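Allantoicase (Saccharomyces cerevisiae, PDB 1O59) catalyses the hydrolysis of allantoate to (S)-ureidoglycolate and urea, a step of purine breakdown that lets yeast use purines as secondary nitrogen sources. Local coordinates at residues 55-60 / 94-99; 274-279 / 289-294. All blocks are in the same frame, centred on the assembly; numbering follows the deposited sequence.

Followed from the N terminus, the chain first reaches contact 1, where segment 55-60, in the loop after strand 45-49, meets strand 94-99 across 33 intervening residues. That long connection has no helix among its modelled residues and only the short strand 83-84; its closure sets a 3-10 turn against one sheet of the first allantoicase repeat. Contact 2 belongs to the second repeat and closes a much shorter loop, the ten residues between strands 270-277 and 288-294, which lie in the two facing sheets. The contacts neither nest nor cross: one is complete before the other begins. Their centres are 36 Å apart, on opposite sides of the chain's centre, and each lies in the hydrophobic interior of its own repeat.

Contact 1 (55-60 / 94-99); sequences ASAENL and DWVIIK
L60 and V96 meet tip to tip in the main apolar contact, with CD1 of L60 3.8 Å from CG1 of V96. The leucine extends CG anti to its carbonyl carbon (chi1 -63°), and its branched end reaches across to the strand. V96 offers both of its methyls: while CG1 takes the leucine, CG2 lies 4.2 Å from CB of A57. A β-branched valine suits a strand and presents two methyls to two neighbours; the small alanine lets the turn backbone come close.

The backbone hydrogen bonds within residues 55-60 shape the turn. N of N59 bonds to O of S56 at 3.1 Å, and N of L60 to O of A57 at 3.0 Å. This 3-10 winding brings A57 and L60, three residues apart, to the same side, facing V96.

Further apolar cover comes from W83, which touches A57, L60 and V96, and from L179 of strand 176-182. The backbone of L60 is hydrogen-bonded to that of F190, on a strand of the other sheet. A connecting loop thus folds a short 3-10 turn over the hydrophobic inner face of a sheet, consistent with the jelly-roll β-sandwich of the galactose-binding-domain clan.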
# COMPACT_ATOMS: atom_id res chain seq x y z
N ALA A 55 -0.82 15.98 -18.31
CA ALA A 55 -0.13 15.46 -17.15
C ALA A 55 -0.24 13.95 -17.15
O ALA A 55 -1.29 13.44 -17.50
CB ALA A 55 -0.72 16.04 -15.88
N SER A 56 0.83 13.25 -16.75
CA SER A 56 0.94 11.80 -16.96
C SER A 56 0.08 11.02 -16.05
O SER A 56 0.06 11.28 -14.87
CB SER A 56 2.34 11.26 -16.68
OG SER A 56 3.28 12.14 -17.25
N ALA A 57 -0.51 9.97 -16.62
CA ALA A 57 -1.22 8.93 -15.90
C ALA A 57 -0.38 8.30 -14.80
O ALA A 57 -0.88 7.92 -13.77
CB ALA A 57 -1.67 7.87 -16.89
N GLU A 58 0.91 8.20 -15.03
CA GLU A 58 1.83 7.58 -14.08
C GLU A 58 1.84 8.25 -12.71
O GLU A 58 2.21 7.60 -11.71
CB GLU A 58 3.25 7.62 -14.64
CG GLU A 58 3.98 6.32 -14.45
CD GLU A 58 5.44 6.43 -14.85
OE1 GLU A 58 5.73 7.04 -15.95
OE2 GLU A 58 6.29 5.88 -14.07
N ASN A 59 1.48 9.53 -12.68
CA ASN A 59 1.40 10.26 -11.42
C ASN A 59 0.39 9.68 -10.44
O ASN A 59 0.59 9.77 -9.23
CB ASN A 59 1.12 11.75 -11.63
CG ASN A 59 2.27 12.49 -12.31
OD1 ASN A 59 2.05 13.24 -13.26
ND2 ASN A 59 3.48 12.26 -11.84
N LEU A 60 -0.66 9.06 -10.96
CA LEU A 60 -1.78 8.56 -10.13
C LEU A 60 -1.37 7.61 -9.05
O LEU A 60 -2.02 7.58 -8.00
CB LEU A 60 -2.80 7.83 -10.99
CG LEU A 60 -3.52 8.63 -12.06
CD1 LEU A 60 -4.28 7.71 -12.98
CD2 LEU A 60 -4.48 9.60 -11.42
N ASP A 94 -12.45 8.90 -20.54
CA ASP A 94 -11.02 8.61 -20.56
C ASP A 94 -10.76 7.46 -19.59
O ASP A 94 -11.55 7.23 -18.67
CB ASP A 94 -10.19 9.83 -20.14
CG ASP A 94 -9.88 10.75 -21.29
OD1 ASP A 94 -9.37 10.24 -22.33
OD2 ASP A 94 -10.11 12.00 -21.22
N TRP A 95 -9.64 6.76 -19.81
CA TRP A 95 -9.31 5.60 -19.01
C TRP A 95 -7.80 5.34 -18.86
O TRP A 95 -6.97 5.81 -19.65
CB TRP A 95 -9.95 4.35 -19.60
CG TRP A 95 -9.64 4.18 -21.01
CD1 TRP A 95 -10.40 4.60 -22.05
CD2 TRP A 95 -8.49 3.54 -21.58
NE1 TRP A 95 -9.77 4.28 -23.23
CE2 TRP A 95 -8.60 3.63 -22.96
CE3 TRP A 95 -7.37 2.91 -21.05
CZ2 TRP A 95 -7.64 3.11 -23.82
CZ3 TRP A 95 -6.42 2.40 -21.90
CH2 TRP A 95 -6.57 2.50 -23.26
N VAL A 96 -7.48 4.59 -17.83
CA VAL A 96 -6.12 4.12 -17.59
C VAL A 96 -6.19 2.70 -17.07
O VAL A 96 -7.04 2.37 -16.22
CB VAL A 96 -5.33 5.06 -16.61
CG1 VAL A 96 -6.15 5.39 -15.39
CG2 VAL A 96 -4.03 4.45 -16.19
N ILE A 97 -5.31 1.87 -17.61
CA ILE A 97 -5.19 0.51 -17.18
C ILE A 97 -3.92 0.34 -16.32
O ILE A 97 -2.83 0.82 -16.68
CB ILE A 97 -5.17 -0.43 -18.40
CG1 ILE A 97 -6.53 -0.42 -19.11
CG2 ILE A 97 -4.88 -1.84 -17.95
CD1 ILE A 97 -6.50 -0.95 -20.53
N ILE A 98 -4.07 -0.36 -15.20
CA ILE A 98 -2.98 -0.52 -14.24
C ILE A 98 -2.86 -1.95 -13.77
O ILE A 98 -3.85 -2.55 -13.30
CB ILE A 98 -3.16 0.38 -13.00
CG1 ILE A 98 -3.36 1.84 -13.40
CG2 ILE A 98 -1.92 0.32 -12.12
CD1 ILE A 98 -4.10 2.65 -12.37
N LYS A 99 -1.66 -2.49 -13.91
CA LYS A 99 -1.35 -3.80 -13.42
C LYS A 99 -0.94 -3.67 -11.96
O LYS A 99 -0.16 -2.79 -11.61
CB LYS A 99 -0.24 -4.40 -14.24
CG LYS A 99 -0.05 -5.86 -13.95
CD LYS A 99 0.86 -6.55 -14.92
CE LYS A 99 1.05 -8.02 -14.44
NZ LYS A 99 2.19 -8.73 -15.12

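Contact 2 (274-279 / 289-294); sequences IIVDTA and ITVEGC
I274 and V291 pass obliquely over one another in the interior of the second repeat, and the isoleucine is the longer arm of the pair. From CB, which points toward strand 289-294, the side chain divides. CG2 stands on the V291 side, 4.3 Å from that residue's CG2 methyl. The other branch runs through CG1, placed anti to the carbonyl carbon (chi1 -63°), and chi2 of -176° keeps it extended, carrying CD1 outward until it lies 4.0 Å from CG1 of V291. L312 of strand 309-317 also touches this isoleucine. The length of isoleucine suits the site, because the two strands approach no closer than 9.7 Å between axes and side chains must fill the gap.

Two residues along, V276 repeats the theme with a shorter side chain. Its CG2 methyl is shared, sitting 4.2 Å from CD1 of I289 and 4.4 Å from CG2 of V291. Here the isoleucine is on the other strand, so a long side chain again meets a short one. Y326 packs against I289, and V347 against V276.

Beyond V276 the strand ends in an Asx turn. OD1 of D277 accepts the backbone N of A279 at 3.0 Å, approached from above the carboxylate plane, and the same oxygen forms a salt bridge with R238.

The strands run at 140° to each other and belong to different sheets of the sandwich; each bonds through its backbone to neighbours in its own sheet, and only side chains meet between them. With branched aliphatic groups alone meeting across the gap, the chemistry implies cohesion by dispersion and the hydrophobic effect, while the carboxylate of D277 finds partners, the N of A279 and R238, at the strand's end, away from this layer.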
# COMPACT_ATOMS: atom_id res chain seq x y z
N ILE A 274 14.85 -13.77 10.90
CA ILE A 274 14.28 -12.43 10.85
C ILE A 274 15.35 -11.41 10.44
O ILE A 274 16.48 -11.45 10.90
CB ILE A 274 13.60 -12.07 12.17
CG1 ILE A 274 12.43 -13.04 12.41
CG2 ILE A 274 13.11 -10.63 12.12
CD1 ILE A 274 11.57 -12.76 13.66
N ILE A 275 14.97 -10.53 9.53
CA ILE A 275 15.86 -9.50 9.00
C ILE A 275 15.28 -8.11 9.26
O ILE A 275 14.16 -7.82 8.87
CB ILE A 275 16.10 -9.69 7.49
CG1 ILE A 275 16.55 -11.13 7.19
CG2 ILE A 275 17.13 -8.68 7.00
CD1 ILE A 275 16.77 -11.37 5.69
N VAL A 276 16.05 -7.27 9.92
CA VAL A 276 15.70 -5.87 10.14
C VAL A 276 16.72 -5.01 9.39
O VAL A 276 17.93 -5.07 9.66
CB VAL A 276 15.65 -5.57 11.63
CG1 VAL A 276 15.29 -4.14 11.89
CG2 VAL A 276 14.65 -6.45 12.29
N ASP A 277 16.20 -4.24 8.44
CA ASP A 277 17.00 -3.49 7.49
C ASP A 277 16.88 -1.99 7.71
O ASP A 277 15.78 -1.43 7.59
CB ASP A 277 16.53 -3.83 6.09
CG ASP A 277 17.45 -3.34 5.01
OD1 ASP A 277 18.49 -2.66 5.26
OD2 ASP A 277 17.21 -3.67 3.84
N THR A 278 18.00 -1.36 8.03
CA THR A 278 18.06 0.10 8.23
C THR A 278 18.67 0.84 7.04
O THR A 278 19.19 1.92 7.19
CB THR A 278 18.89 0.40 9.48
OG1 THR A 278 20.16 -0.27 9.40
CG2 THR A 278 18.22 -0.20 10.74
N ALA A 279 18.59 0.23 5.85
CA ALA A 279 19.03 0.86 4.60
C ALA A 279 18.67 2.34 4.56
O ALA A 279 17.52 2.71 4.84
CB ALA A 279 18.43 0.13 3.37
N ILE A 289 16.75 -2.77 18.79
CA ILE A 289 15.44 -3.30 18.38
C ILE A 289 15.10 -4.58 19.13
O ILE A 289 15.96 -5.26 19.66
CB ILE A 289 15.33 -3.55 16.81
CG1 ILE A 289 16.24 -4.68 16.36
CG2 ILE A 289 15.61 -2.28 16.00
CD1 ILE A 289 15.61 -6.04 16.38
N THR A 290 13.81 -4.89 19.17
CA THR A 290 13.34 -6.22 19.53
C THR A 290 12.26 -6.63 18.54
O THR A 290 11.69 -5.80 17.87
CB THR A 290 12.75 -6.29 21.00
OG1 THR A 290 11.60 -5.45 21.12
CG2 THR A 290 13.72 -5.78 22.06
N VAL A 291 11.98 -7.92 18.45
CA VAL A 291 10.88 -8.41 17.67
C VAL A 291 10.13 -9.43 18.52
O VAL A 291 10.75 -10.35 19.04
CB VAL A 291 11.35 -9.08 16.37
CG1 VAL A 291 10.15 -9.50 15.53
CG2 VAL A 291 12.29 -8.15 15.58
N GLU A 292 8.83 -9.23 18.70
CA GLU A 292 7.97 -10.22 19.35
C GLU A 292 7.01 -10.77 18.35
O GLU A 292 6.72 -10.12 17.34
CB GLU A 292 7.16 -9.59 20.46
CG GLU A 292 8.02 -8.99 21.57
CD GLU A 292 7.72 -7.52 21.75
OE1 GLU A 292 6.92 -7.27 22.71
OE2 GLU A 292 8.24 -6.68 20.90
N GLY A 293 6.52 -11.97 18.66
CA GLY A 293 5.45 -12.60 17.94
C GLY A 293 4.27 -12.88 18.85
O GLY A 293 4.40 -12.92 20.07
N CYS A 294 3.11 -13.05 18.26
CA CYS A 294 1.99 -13.50 19.05
C CYS A 294 0.95 -14.21 18.21
O CYS A 294 0.90 -14.02 17.01
CB CYS A 294 1.38 -12.32 19.79
SG CYS A 294 -0.24 -11.84 19.23